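Local coordinates for protein dioxygenase (Pseudomonas brassicacearum, PDB 5V2D) that probably cleaves the central double bond of lignostilbenes with dioxygen at a bound iron, as a member of the carotenoid cleavage oxygenase family, at residues T77-N82 against G121-A126; A232-M237 against P273-L278; P251-T256 against F269-D274; R292-P297 against D359-Q364. One frame throughout, in Å; residues are numbered along the deposited sequence. Where two conformers were deposited one is given.

How the contacts relate
Contact 1 comes first along the chain and lies farther off, its centre about 18 Å from that of contact 3 and about 32 Å from that of contact 4. The other three belong together: strands 247-252, 276-283 and 292-298 are neighbours in one four-stranded antiparallel sheet, consistent with a blade of the seven-bladed propeller known for this family. Contacts 2 and 3 have centres about 5 Å apart and share P273 and D274, while contact 4 joins an edge strand, 292-298, to the loop before strand 364-365, about 12 Å from contact 2 between centres. R124 of contact 1 packs on F269, so the loop 121-126 touches the two-stranded ribbon of contact 3, beside that sheet.

Contact 1. Residues T77-N82 against G121-A126; sequences TDIFFN and GVYRNA
I79 and N82 close on the ring of Y123 from two directions, and that is where this contact is tight. I79 CD1 sits over one face, offset toward the rim, 3.6 Å from Y123 CG in a CH-pi contact; the opposite face is taken by CG of Y123's own neighbour, R124. With its CG anti to the backbone N (chi1 178°), the tyrosine stretches the ring between these two and along the 3-10 turn at 80-82, where F81 CB comes to 3.9 Å from Y123 CE2. The N82 amide stands at the ring's edge, its plane 83° from the ring, with OD1 3.5 Å from Y123 CD2. ND2 of N82 donates to the syn lone pair of D78 OD1 (2.9 Å), which fixes the rotation of the amide. The other side is wet: no direct hydrogen bond crosses, and four waters link the segments instead. One bridges D78 OD1 to Y123 N, and N82 uses two, OD1 reaching R124 N and ND2 reaching G121 O. With an alanine here in place of N82, D78 OD1 would probably lose this donor, the water links to R124 N and G121 O would break, and the tyrosine's edge would be uncovered. F81 O is held by N141 and K155. Both segments are loops: 77-82 joins strand 60-67 to strand 85-93, and the other leads from helix 107-115 toward strand 143-147.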
loop_
_atom_site.group_PDB
_atom_site.type_symbol
_atom_site.label_atom_id
_atom_site.label_comp_id
_atom_site.label_asym_id
_atom_site.label_seq_id
_atom_site.Cartn_x
_atom_site.Cartn_y
_atom_site.Cartn_z
ATOM N N THR A 77 -2.401 20.304 -10.853
ATOM C CA THR A 77 -2.369 18.933 -11.238
ATOM C C THR A 77 -1.699 18.133 -10.101
ATOM O O THR A 77 -0.904 18.696 -9.344
ATOM C CB THR A 77 -1.537 18.807 -12.525
ATOM O OG1 THR A 77 -1.658 17.468 -12.964
ATOM C CG2 THR A 77 -0.028 19.114 -12.316
ATOM N N ASP A 78 -1.983 16.827 -9.977
ATOM C CA ASP A 78 -1.306 16.008 -8.993
ATOM C C ASP A 78 -1.603 14.563 -9.194
ATOM O O ASP A 78 -2.372 14.214 -10.083
ATOM C CB ASP A 78 -1.671 16.457 -7.575
ATOM C CG ASP A 78 -0.539 16.192 -6.525
ATOM O OD1 ASP A 78 0.590 15.605 -6.830
ATOM O OD2 ASP A 78 -0.876 16.624 -5.357
ATOM N N ILE A 79 -0.964 13.706 -8.408
ATOM C CA ILE A 79 -1.112 12.258 -8.556
ATOM C C ILE A 79 -1.825 11.732 -7.321
ATOM O O ILE A 79 -1.822 12.397 -6.214
ATOM C CB ILE A 79 0.203 11.555 -8.837
ATOM C CG1 ILE A 79 1.126 11.573 -7.607
ATOM C CG2 ILE A 79 0.844 12.173 -10.101
ATOM C CD1 ILE A 79 2.370 10.766 -7.744
ATOM N N PHE A 80 -2.461 10.575 -7.488
ATOM C CA PHE A 80 -3.260 9.998 -6.383
ATOM C C PHE A 80 -2.434 9.745 -5.157
ATOM O O PHE A 80 -2.882 10.014 -4.036
ATOM C CB PHE A 80 -3.880 8.670 -6.880
ATOM C CG PHE A 80 -4.534 7.854 -5.797
ATOM C CD1 PHE A 80 -4.061 6.626 -5.508
ATOM C CD2 PHE A 80 -5.626 8.316 -5.163
ATOM C CE1 PHE A 80 -4.680 5.800 -4.549
ATOM C CE2 PHE A 80 -6.232 7.553 -4.166
ATOM C CZ PHE A 80 -5.746 6.278 -3.882
ATOM N N PHE A 81 -1.195 9.313 -5.325
ATOM C CA PHE A 81 -0.304 8.985 -4.222
ATOM C C PHE A 81 0.087 10.213 -3.356
ATOM O O PHE A 81 0.782 10.056 -2.360
ATOM C CB PHE A 81 0.986 8.312 -4.709
ATOM C CG PHE A 81 0.823 6.980 -5.339
ATOM C CD1 PHE A 81 -0.215 6.127 -5.069
ATOM C CD2 PHE A 81 1.903 6.452 -6.085
ATOM C CE1 PHE A 81 -0.338 4.863 -5.682
ATOM C CE2 PHE A 81 1.848 5.163 -6.653
ATOM C CZ PHE A 81 0.696 4.381 -6.482
ATOM N N ASN A 82 -0.309 11.408 -3.760
ATOM C CA ASN A 82 0.124 12.620 -3.053
ATOM C C ASN A 82 -0.925 13.232 -2.096
ATOM O O ASN A 82 -0.687 14.251 -1.488
ATOM C CB ASN A 82 0.568 13.675 -4.041
ATOM C CG ASN A 82 1.665 14.598 -3.487
ATOM O OD1 ASN A 82 2.327 14.300 -2.416
ATOM N ND2 ASN A 82 1.912 15.669 -4.227
ATOM N N GLY A 121 3.826 21.135 -3.884
ATOM C CA GLY A 121 4.002 20.980 -5.285
ATOM C C GLY A 121 4.079 19.541 -5.741
ATOM O O GLY A 121 3.222 18.711 -5.392
ATOM N N VAL A 122 5.151 19.267 -6.485
ATOM C CA VAL A 122 5.361 18.007 -7.139
ATOM C C VAL A 122 5.592 16.938 -6.099
ATOM O O VAL A 122 6.299 17.182 -5.090
ATOM C CB VAL A 122 6.586 18.117 -8.105
ATOM C CG1 VAL A 122 7.008 16.757 -8.630
ATOM C CG2 VAL A 122 6.244 19.051 -9.317
ATOM N N TYR A 123 5.025 15.755 -6.338
ATOM C CA TYR A 123 5.161 14.585 -5.446
ATOM C C TYR A 123 6.600 14.372 -5.025
ATOM O O TYR A 123 7.499 14.212 -5.883
ATOM C CB TYR A 123 4.604 13.321 -6.120
ATOM C CG TYR A 123 4.719 12.053 -5.345
ATOM C CD1 TYR A 123 5.681 11.122 -5.667
ATOM C CD2 TYR A 123 3.878 11.771 -4.216
ATOM C CE1 TYR A 123 5.800 9.903 -4.931
ATOM C CE2 TYR A 123 3.999 10.556 -3.526
ATOM C CZ TYR A 123 4.944 9.627 -3.886
ATOM O OH TYR A 123 5.197 8.447 -3.187
ATOM N N ARG A 124 6.821 14.383 -3.707
ATOM C CA ARG A 124 8.123 14.065 -3.084
ATOM C C ARG A 124 9.224 14.998 -3.611
ATOM O O ARG A 124 10.397 14.626 -3.731
ATOM C CB ARG A 124 8.496 12.592 -3.254
ATOM C CG ARG A 124 7.617 11.628 -2.402
ATOM C CD ARG A 124 8.253 10.256 -2.201
ATOM N NE ARG A 124 9.564 10.344 -1.548
ATOM C CZ ARG A 124 10.352 9.302 -1.230
ATOM N NH1 ARG A 124 9.996 8.108 -1.633
ATOM N NH2 ARG A 124 11.522 9.476 -0.531
ATOM N N ASN A 125 8.830 16.226 -3.986
ATOM C CA ASN A 125 9.808 17.203 -4.409
ATOM C C ASN A 125 9.512 18.520 -3.681
ATOM O O ASN A 125 8.797 19.429 -4.191
ATOM C CB ASN A 125 9.825 17.331 -5.949
ATOM C CG ASN A 125 10.915 18.311 -6.425
ATOM O OD1 ASN A 125 11.554 18.947 -5.566
ATOM N ND2 ASN A 125 11.110 18.470 -7.754
ATOM N N ALA A 126 10.088 18.603 -2.506
ATOM C CA ALA A 126 9.838 19.796 -1.657
ATOM C C ALA A 126 10.454 21.080 -2.239
ATOM O O ALA A 126 10.020 22.173 -1.898
ATOM C CB ALA A 126 10.365 19.558 -0.241
HETATM O O HOH W 1 1.219 18.802 -7.761
HETATM O O HOH W 2 2.868 15.567 -8.132
HETATM O O HOH W 3 4.761 14.907 -1.739
HETATM O O HOH W 4 3.579 17.637 -2.856
#

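Contact 2. Residues A232-M237 against P273-L278; sequences APYAAM and PDLPQL
Y234 turns its CG in between its backbone N and carbonyl carbon (chi1 47°), which sends the hydroxyl toward the leucines of the other segment, while L278, with CG anti to the backbone N (chi1 -158°), brings its CD2 up to meet it. L275 CD1 and L278 CD2 each approach Y234 OH to 3.5 Å. L275 comes from the opposite direction to the tyrosine and lays its two methyls against the far end of the ring, CD1 3.6 Å from Y234 CZ. L278 crosses obliquely, and its CD2 also meets P233 CG at 3.6 Å, so one methyl serves both neighbouring residues. The hydroxyl is not stranded among these carbons: it donates to a water in the ring plane, 2.6 Å from Y234 OH, and that water donates in turn to P276 O. A phenylalanine in place of Y234 would probably leave that water without its donor and break the bridge to P276 O, and with the oxygen gone the leucine methyls would lose a packing partner. Near the protein surface, the loop after strand 224-231 rests on the segment leading into strand 276-283, where L278 also packs on L252 of strand 247-252 and W293 of strand 292-298.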
loop_
_atom_site.group_PDB
_atom_site.type_symbol
_atom_site.label_atom_id
_atom_site.label_comp_id
_atom_site.label_asym_id
_atom_site.label_seq_id
_atom_site.Cartn_x
_atom_site.Cartn_y
_atom_site.Cartn_z
ATOM N N ALA A 232 23.091 0.490 -1.307
ATOM C CA ALA A 232 22.793 -0.002 -2.630
ATOM C C ALA A 232 23.784 0.627 -3.602
ATOM O O ALA A 232 24.396 1.653 -3.284
ATOM C CB ALA A 232 21.389 0.429 -3.021
ATOM N N PRO A 233 23.870 0.078 -4.823
ATOM C CA PRO A 233 24.762 0.651 -5.835
ATOM C C PRO A 233 24.208 1.938 -6.424
ATOM O O PRO A 233 24.943 2.641 -7.071
ATOM C CB PRO A 233 24.893 -0.464 -6.876
ATOM C CG PRO A 233 23.635 -1.285 -6.720
ATOM C CD PRO A 233 23.336 -1.245 -5.240
ATOM N N TYR A 234 22.949 2.289 -6.172
ATOM C CA TYR A 234 22.384 3.545 -6.604
ATOM C C TYR A 234 21.082 3.717 -5.776
ATOM O O TYR A 234 20.607 2.749 -5.179
ATOM C CB TYR A 234 22.068 3.524 -8.101
ATOM C CG TYR A 234 21.325 2.276 -8.568
ATOM C CD1 TYR A 234 22.019 1.214 -9.150
ATOM C CD2 TYR A 234 19.967 2.171 -8.474
ATOM C CE1 TYR A 234 21.374 0.053 -9.563
ATOM C CE2 TYR A 234 19.292 1.003 -8.905
ATOM C CZ TYR A 234 19.982 -0.055 -9.465
ATOM O OH TYR A 234 19.321 -1.213 -9.889
ATOM N N ALA A 235 20.543 4.917 -5.736
ATOM C CA ALA A 235 19.286 5.208 -5.037
ATOM C C ALA A 235 18.112 4.823 -5.911
ATOM O O ALA A 235 17.915 5.353 -7.009
ATOM C CB ALA A 235 19.191 6.675 -4.633
ATOM N N ALA A 236 17.280 3.908 -5.389
ATOM C CA ALA A 236 16.122 3.460 -6.094
ATOM C C ALA A 236 14.956 3.236 -5.166
ATOM O O ALA A 236 15.152 2.972 -3.949
ATOM C CB ALA A 236 16.438 2.159 -6.820
ATOM N N MET A 237 13.763 3.193 -5.760
ATOM C CA MET A 237 12.533 2.952 -4.942
ATOM C C MET A 237 12.582 1.540 -4.359
ATOM O O MET A 237 12.752 0.551 -5.095
ATOM C CB MET A 237 11.279 3.088 -5.769
ATOM C CG MET A 237 9.993 2.904 -4.927
ATOM S SD MET A 237 8.461 2.962 -5.908
ATOM C CE MET A 237 8.364 4.713 -5.996
ATOM N N PRO A 273 14.691 1.875 -18.274
ATOM C CA PRO A 273 14.267 0.635 -18.927
ATOM C C PRO A 273 15.366 -0.421 -19.179
ATOM O O PRO A 273 15.088 -1.509 -19.575
ATOM C CB PRO A 273 13.722 1.138 -20.276
ATOM C CG PRO A 273 14.567 2.334 -20.565
ATOM C CD PRO A 273 14.691 3.006 -19.223
ATOM N N ASP A 274 16.602 -0.098 -18.888
ATOM C CA ASP A 274 17.755 -0.955 -19.179
ATOM C C ASP A 274 18.523 -1.227 -17.886
ATOM O O ASP A 274 19.718 -1.389 -17.887
ATOM C CB ASP A 274 18.664 -0.207 -20.190
ATOM C CG ASP A 274 19.069 1.170 -19.703
ATOM O OD1 ASP A 274 18.478 1.739 -18.680
ATOM O OD2 ASP A 274 19.994 1.695 -20.355
ATOM N N LEU A 275 17.829 -1.233 -16.762
ATOM C CA LEU A 275 18.422 -1.463 -15.435
ATOM C C LEU A 275 17.779 -2.728 -14.874
ATOM O O LEU A 275 16.566 -2.789 -14.736
ATOM C CB LEU A 275 18.027 -0.373 -14.481
ATOM C CG LEU A 275 18.984 0.430 -13.669
ATOM C CD1 LEU A 275 18.211 0.958 -12.458
ATOM C CD2 LEU A 275 20.291 -0.230 -13.312
ATOM N N PRO A 276 18.576 -3.723 -14.556
ATOM C CA PRO A 276 17.990 -4.931 -13.957
ATOM C C PRO A 276 17.213 -4.635 -12.636
ATOM O O PRO A 276 17.604 -3.796 -11.835
ATOM C CB PRO A 276 19.205 -5.808 -13.709
ATOM C CG PRO A 276 20.268 -5.349 -14.676
ATOM C CD PRO A 276 20.030 -3.871 -14.841
ATOM N N GLN A 277 16.107 -5.327 -12.473
ATOM C CA GLN A 277 15.487 -5.484 -11.161
ATOM C C GLN A 277 16.601 -5.989 -10.265
ATOM O O GLN A 277 17.369 -6.875 -10.652
ATOM C CB GLN A 277 14.316 -6.458 -11.252
ATOM C CG GLN A 277 13.087 -5.863 -11.926
ATOM C CD GLN A 277 12.035 -6.907 -12.173
ATOM O OE1 GLN A 277 11.151 -7.105 -11.360
ATOM N NE2 GLN A 277 12.167 -7.637 -13.250
ATOM N N LEU A 278 16.753 -5.403 -9.104
ATOM C CA LEU A 278 17.837 -5.806 -8.198
ATOM C C LEU A 278 17.204 -6.219 -6.843
ATOM O O LEU A 278 16.191 -5.659 -6.425
ATOM C CB LEU A 278 18.744 -4.628 -8.084
ATOM C CG LEU A 278 20.149 -4.765 -7.662
ATOM C CD1 LEU A 278 20.957 -5.760 -8.474
ATOM C CD2 LEU A 278 20.843 -3.404 -7.677
HETATM O O HOH W 5 16.721 -1.644 -9.994
#

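Contact 3. Residues P251-T256 against F269-D274; sequences PLIPLT and FQWQPD
L255 and W271 face each other as a non-hydrogen-bonded antiparallel pair, with L255 CD2 at the indole edge, 3.8 Å from W271 CE3. P254 lies alongside the same indole, pointing the same way, its CG 3.9 Å from W271 CH2 and its carbonyl oxygen above the ring, toward the rim. P254 O also accepts Q272 N at 3.0 Å, almost in line with its C=O. Next comes the hydrogen-bonded pair, where T256 N gives to Q270 O (3.1 Å) and Q270 N to T256 O (3.0 Å). The two strands, 255-257 and 269-271, thus form a two-stranded antiparallel ribbon with helix 259-263 in its connection, entered through an inverse gamma turn centred on P254. Q270 O is gripped twice, by T256 N and Q272 NE2 from opposite faces of its plane. Bent at chi2 (-55°), the Q272 chain also lets NE2 donate to Q270 OE1 (2.9 Å), amide to amide. Further out, W271 NE1 is held by D299, and the F269 ring meets F330 edge-to-face.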
loop_
_atom_site.group_PDB
_atom_site.type_symbol
_atom_site.label_atom_id
_atom_site.label_comp_id
_atom_site.label_asym_id
_atom_site.label_seq_id
_atom_site.Cartn_x
_atom_site.Cartn_y
_atom_site.Cartn_z
ATOM N N PRO A 251 13.591 -5.411 -2.609
ATOM C CA PRO A 251 13.469 -5.326 -4.081
ATOM C C PRO A 251 13.664 -3.874 -4.508
ATOM O O PRO A 251 12.844 -2.993 -4.223
ATOM C CB PRO A 251 12.039 -5.838 -4.369
ATOM C CG PRO A 251 11.499 -6.233 -3.006
ATOM C CD PRO A 251 12.281 -5.528 -1.969
ATOM N N LEU A 252 14.727 -3.589 -5.234
ATOM C CA LEU A 252 14.961 -2.265 -5.793
ATOM C C LEU A 252 14.319 -2.185 -7.165
ATOM O O LEU A 252 14.757 -2.839 -8.119
ATOM C CB LEU A 252 16.475 -1.961 -5.955
ATOM C CG LEU A 252 17.089 -1.409 -4.684
ATOM C CD1 LEU A 252 17.093 -2.506 -3.647
ATOM C CD2 LEU A 252 18.473 -0.913 -4.924
ATOM N N ILE A 253 13.273 -1.401 -7.243
ATOM C CA ILE A 253 12.534 -1.146 -8.467
ATOM C C ILE A 253 13.391 -0.191 -9.345
ATOM O O ILE A 253 14.042 0.714 -8.789
ATOM C CB ILE A 253 11.206 -0.484 -8.102
ATOM C CG1 ILE A 253 10.344 -1.460 -7.275
ATOM C CG2 ILE A 253 10.431 -0.046 -9.340
ATOM C CD1 ILE A 253 9.198 -0.767 -6.519
ATOM N N PRO A 254 13.418 -0.397 -10.682
ATOM C CA PRO A 254 14.247 0.473 -11.528
ATOM C C PRO A 254 13.728 1.909 -11.722
ATOM O O PRO A 254 13.712 2.421 -12.857
ATOM C CB PRO A 254 14.263 -0.237 -12.923
ATOM C CG PRO A 254 13.639 -1.528 -12.737
ATOM C CD PRO A 254 12.877 -1.546 -11.420
ATOM N N LEU A 255 13.353 2.551 -10.635
ATOM C CA LEU A 255 12.954 3.931 -10.572
ATOM C C LEU A 255 14.057 4.623 -9.773
ATOM O O LEU A 255 14.151 4.382 -8.534
ATOM C CB LEU A 255 11.654 4.058 -9.788
ATOM C CG LEU A 255 10.401 3.719 -10.534
ATOM C CD1 LEU A 255 9.208 3.659 -9.607
ATOM C CD2 LEU A 255 10.126 4.712 -11.672
ATOM N N THR A 256 14.857 5.488 -10.416
ATOM C CA THR A 256 16.028 6.099 -9.762
ATOM C C THR A 256 15.846 7.543 -9.439
ATOM O O THR A 256 15.027 8.230 -10.043
ATOM C CB THR A 256 17.324 5.946 -10.621
ATOM O OG1 THR A 256 17.105 6.453 -11.941
ATOM C CG2 THR A 256 17.640 4.498 -10.752
ATOM N N PHE A 269 11.471 10.428 -9.025
ATOM C CA PHE A 269 11.946 9.198 -9.642
ATOM C C PHE A 269 11.832 9.256 -11.180
ATOM O O PHE A 269 10.946 9.919 -11.709
ATOM C CB PHE A 269 11.048 8.008 -9.224
ATOM C CG PHE A 269 11.126 7.663 -7.764
ATOM C CD1 PHE A 269 12.241 7.036 -7.249
ATOM C CD2 PHE A 269 10.093 7.976 -6.920
ATOM C CE1 PHE A 269 12.299 6.696 -5.897
ATOM C CE2 PHE A 269 10.140 7.661 -5.562
ATOM C CZ PHE A 269 11.260 7.034 -5.061
ATOM N N GLN A 270 12.656 8.447 -11.821
ATOM C CA GLN A 270 12.615 8.243 -13.263
ATOM C C GLN A 270 12.833 6.780 -13.626
ATOM O O GLN A 270 13.802 6.163 -13.208
ATOM C CB GLN A 270 13.763 9.088 -13.882
ATOM C CG GLN A 270 13.739 9.119 -15.408
ATOM C CD GLN A 270 14.903 9.894 -15.984
ATOM O OE1 GLN A 270 16.036 9.412 -16.000
ATOM N NE2 GLN A 270 14.628 11.073 -16.406
ATOM N N TRP A 271 11.973 6.235 -14.442
ATOM C CA TRP A 271 12.126 4.840 -14.910
ATOM C C TRP A 271 13.339 4.678 -15.804
ATOM O O TRP A 271 13.580 5.535 -16.638
ATOM C CB TRP A 271 10.892 4.450 -15.673
ATOM C CG TRP A 271 10.893 3.040 -16.152
ATOM C CD1 TRP A 271 11.097 2.608 -17.429
ATOM C CD2 TRP A 271 10.629 1.908 -15.373
ATOM N NE1 TRP A 271 11.005 1.274 -17.477
ATOM C CE2 TRP A 271 10.705 0.800 -16.229
ATOM C CE3 TRP A 271 10.299 1.712 -14.003
ATOM C CZ2 TRP A 271 10.473 -0.507 -15.785
ATOM C CZ3 TRP A 271 10.082 0.393 -13.573
ATOM C CH2 TRP A 271 10.186 -0.682 -14.453
ATOM N N GLN A 272 14.086 3.606 -15.564
ATOM C CA GLN A 272 15.292 3.229 -16.310
ATOM C C GLN A 272 14.966 1.885 -16.962
ATOM O O GLN A 272 14.869 0.892 -16.299
ATOM C CB GLN A 272 16.470 3.102 -15.397
ATOM C CG GLN A 272 16.729 4.334 -14.521
ATOM C CD GLN A 272 16.874 5.624 -15.321
ATOM O OE1 GLN A 272 17.521 5.594 -16.276
ATOM N NE2 GLN A 272 16.229 6.710 -14.940
ATOM N N PRO A 273 14.691 1.875 -18.274
ATOM C CA PRO A 273 14.267 0.635 -18.927
ATOM C C PRO A 273 15.366 -0.421 -19.179
ATOM O O PRO A 273 15.088 -1.509 -19.575
ATOM C CB PRO A 273 13.722 1.138 -20.276
ATOM C CG PRO A 273 14.567 2.334 -20.565
ATOM C CD PRO A 273 14.691 3.006 -19.223
ATOM N N ASP A 274 16.602 -0.098 -18.888
ATOM C CA ASP A 274 17.755 -0.955 -19.179
ATOM C C ASP A 274 18.523 -1.227 -17.886
ATOM O O ASP A 274 19.718 -1.389 -17.887
ATOM C CB ASP A 274 18.664 -0.207 -20.190
ATOM C CG ASP A 274 19.069 1.170 -19.703
ATOM O OD1 ASP A 274 18.478 1.739 -18.680
ATOM O OD2 ASP A 274 19.994 1.695 -20.355
#

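Contact 4. Residues R292-P297 against D359-Q364; sequences RWFKGP and DEVEPQ
W293 and F294 open the meeting of strand 292-298, an edge strand of a four-stranded antiparallel sheet consistent with a propeller blade, with the loop leading into strand 364-365 of another sheet. The W293 carbonyl faces the D359 carboxylate, two acceptors that make no bond. CD1 of F294 meets V361 CG1 at 4.0 Å, the side chains crossing at about a right angle, and F352 adds an edge-to-face partner. K295 carries the backbone bridge. Its N donates to D359 O (2.8 Å) and its O accepts V361 N (2.8 Å), so the two bonds straddle E360, whose CA-H also points at K295 O. V361 CG2 packs against that same oxygen, 3.4 Å from K295 O. The lysine chain, bent near its end (chi3 147°), runs out past two acids: CD comes 3.8 Å from E360 OE2, and NZ makes a long salt bridge to D359 OD1 at 3.8 Å. With E360 exposed and the bridge this stretched, these charged side chains probably add less hold than the two backbone bonds beneath them. Beyond, G296 brings its CA to 3.4 Å from V361 O in a CA-H...O contact, while its backbone bonds to Q277 in strand 276-283. At P297 the ring faces a second proline, its CD 4.1 Å from P363 CD.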
loop_
_atom_site.group_PDB
_atom_site.type_symbol
_atom_site.label_atom_id
_atom_site.label_comp_id
_atom_site.label_asym_id
_atom_site.label_seq_id
_atom_site.Cartn_x
_atom_site.Cartn_y
_atom_site.Cartn_z
ATOM N N ARG A 292 23.843 -10.072 0.076
ATOM C CA ARG A 292 24.101 -10.606 -1.266
ATOM C C ARG A 292 23.146 -9.990 -2.256
ATOM O O ARG A 292 21.947 -9.817 -1.939
ATOM C CB ARG A 292 23.873 -12.107 -1.308
ATOM C CG ARG A 292 25.027 -12.904 -0.659
ATOM C CD ARG A 292 26.179 -13.066 -1.683
ATOM N NE ARG A 292 25.601 -13.847 -2.767
ATOM C CZ ARG A 292 25.337 -15.138 -2.650
ATOM N NH1 ARG A 292 25.624 -15.829 -1.519
ATOM N NH2 ARG A 292 24.753 -15.713 -3.665
ATOM N N TRP A 293 23.621 -9.725 -3.473
ATOM C CA TRP A 293 22.812 -9.078 -4.519
ATOM C C TRP A 293 22.413 -10.037 -5.620
ATOM O O TRP A 293 23.233 -10.887 -6.061
ATOM C CB TRP A 293 23.599 -7.917 -5.088
ATOM C CG TRP A 293 23.716 -6.790 -4.051
ATOM C CD1 TRP A 293 24.748 -6.603 -3.160
ATOM C CD2 TRP A 293 22.782 -5.752 -3.804
ATOM N NE1 TRP A 293 24.496 -5.527 -2.390
ATOM C CE2 TRP A 293 23.308 -4.967 -2.759
ATOM C CE3 TRP A 293 21.548 -5.393 -4.371
ATOM C CZ2 TRP A 293 22.654 -3.823 -2.259
ATOM C CZ3 TRP A 293 20.892 -4.226 -3.859
ATOM C CH2 TRP A 293 21.454 -3.491 -2.827
ATOM N N PHE A 294 21.164 -9.962 -6.058
ATOM C CA PHE A 294 20.717 -10.787 -7.154
ATOM C C PHE A 294 20.076 -9.866 -8.173
ATOM O O PHE A 294 19.481 -8.816 -7.805
ATOM C CB PHE A 294 19.708 -11.792 -6.709
ATOM C CG PHE A 294 20.254 -12.866 -5.798
ATOM C CD1 PHE A 294 20.593 -14.118 -6.305
ATOM C CD2 PHE A 294 20.388 -12.611 -4.429
ATOM C CE1 PHE A 294 21.086 -15.100 -5.472
ATOM C CE2 PHE A 294 20.940 -13.530 -3.566
ATOM C CZ PHE A 294 21.253 -14.821 -4.076
ATOM N N LYS A 295 20.107 -10.253 -9.438
ATOM C CA LYS A 295 19.599 -9.468 -10.537
ATOM C C LYS A 295 18.557 -10.194 -11.326
ATOM O O LYS A 295 18.799 -11.290 -11.819
ATOM C CB LYS A 295 20.714 -9.190 -11.540
ATOM C CG LYS A 295 21.765 -8.260 -11.019
ATOM C CD LYS A 295 22.945 -8.276 -12.009
ATOM C CE LYS A 295 23.661 -6.922 -12.113
ATOM N NZ LYS A 295 25.051 -7.318 -12.372
ATOM N N GLY A 296 17.458 -9.509 -11.606
ATOM C CA GLY A 296 16.376 -10.013 -12.419
ATOM C C GLY A 296 16.334 -9.256 -13.750
ATOM O O GLY A 296 17.189 -8.450 -14.040
ATOM N N PRO A 297 15.348 -9.543 -14.581
ATOM C CA PRO A 297 15.196 -8.886 -15.854
ATOM C C PRO A 297 15.085 -7.381 -15.834
ATOM O O PRO A 297 14.583 -6.749 -14.873
ATOM C CB PRO A 297 13.861 -9.454 -16.387
ATOM C CG PRO A 297 13.733 -10.798 -15.727
ATOM C CD PRO A 297 14.341 -10.607 -14.380
ATOM N N ASP A 359 24.092 -15.110 -9.780
ATOM C CA ASP A 359 23.570 -13.808 -9.545
ATOM C C ASP A 359 22.191 -13.534 -10.207
ATOM O O ASP A 359 21.429 -12.727 -9.700
ATOM C CB ASP A 359 24.505 -13.032 -10.472
ATOM C CG ASP A 359 24.847 -11.730 -10.008
ATOM O OD1 ASP A 359 25.101 -10.852 -10.848
ATOM O OD2 ASP A 359 25.014 -11.571 -8.786
ATOM N N GLU A 360 21.936 -14.203 -11.335
ATOM C CA GLU A 360 20.826 -13.893 -12.263
ATOM C C GLU A 360 19.613 -14.714 -11.845
ATOM O O GLU A 360 19.749 -15.885 -11.564
ATOM C CB GLU A 360 21.187 -14.227 -13.715
ATOM C CG GLU A 360 22.570 -13.739 -14.172
ATOM C CD GLU A 360 22.591 -12.318 -14.741
ATOM O OE1 GLU A 360 21.924 -12.133 -15.779
ATOM O OE2 GLU A 360 23.293 -11.389 -14.217
ATOM N N VAL A 361 18.440 -14.098 -11.758
ATOM C CA VAL A 361 17.211 -14.814 -11.372
ATOM C C VAL A 361 16.151 -14.469 -12.366
ATOM O O VAL A 361 16.072 -13.328 -12.896
ATOM C CB VAL A 361 16.705 -14.450 -9.934
ATOM C CG1 VAL A 361 17.657 -14.985 -8.877
ATOM C CG2 VAL A 361 16.643 -12.943 -9.715
ATOM N N GLU A 362 15.324 -15.467 -12.622
ATOM C CA GLU A 362 14.129 -15.298 -13.361
ATOM C C GLU A 362 12.912 -15.676 -12.498
ATOM O O GLU A 362 12.926 -16.687 -11.833
ATOM C CB GLU A 362 14.217 -16.058 -14.666
ATOM C CG GLU A 362 14.831 -15.080 -15.682
ATOM C CD GLU A 362 15.176 -15.683 -17.014
ATOM O OE1 GLU A 362 14.415 -16.536 -17.544
ATOM O OE2 GLU A 362 16.230 -15.273 -17.534
ATOM N N PRO A 363 11.872 -14.848 -12.579
ATOM C CA PRO A 363 10.688 -15.129 -11.801
ATOM C C PRO A 363 9.835 -16.204 -12.512
ATOM O O PRO A 363 9.879 -16.291 -13.725
ATOM C CB PRO A 363 9.979 -13.747 -11.812
ATOM C CG PRO A 363 10.351 -13.145 -13.149
ATOM C CD PRO A 363 11.769 -13.562 -13.342
ATOM N N GLN A 364 9.128 -17.020 -11.754
ATOM C CA GLN A 364 8.296 -18.123 -12.260
ATOM C C GLN A 364 6.848 -17.833 -11.967
ATOM O O GLN A 364 6.517 -17.458 -10.849
ATOM C CB GLN A 364 8.730 -19.484 -11.642
ATOM C CG GLN A 364 10.229 -19.817 -11.900
ATOM C CD GLN A 364 10.620 -19.798 -13.419
ATOM O OE1 GLN A 364 9.905 -20.340 -14.258
ATOM N NE2 GLN A 364 11.730 -19.130 -13.764
#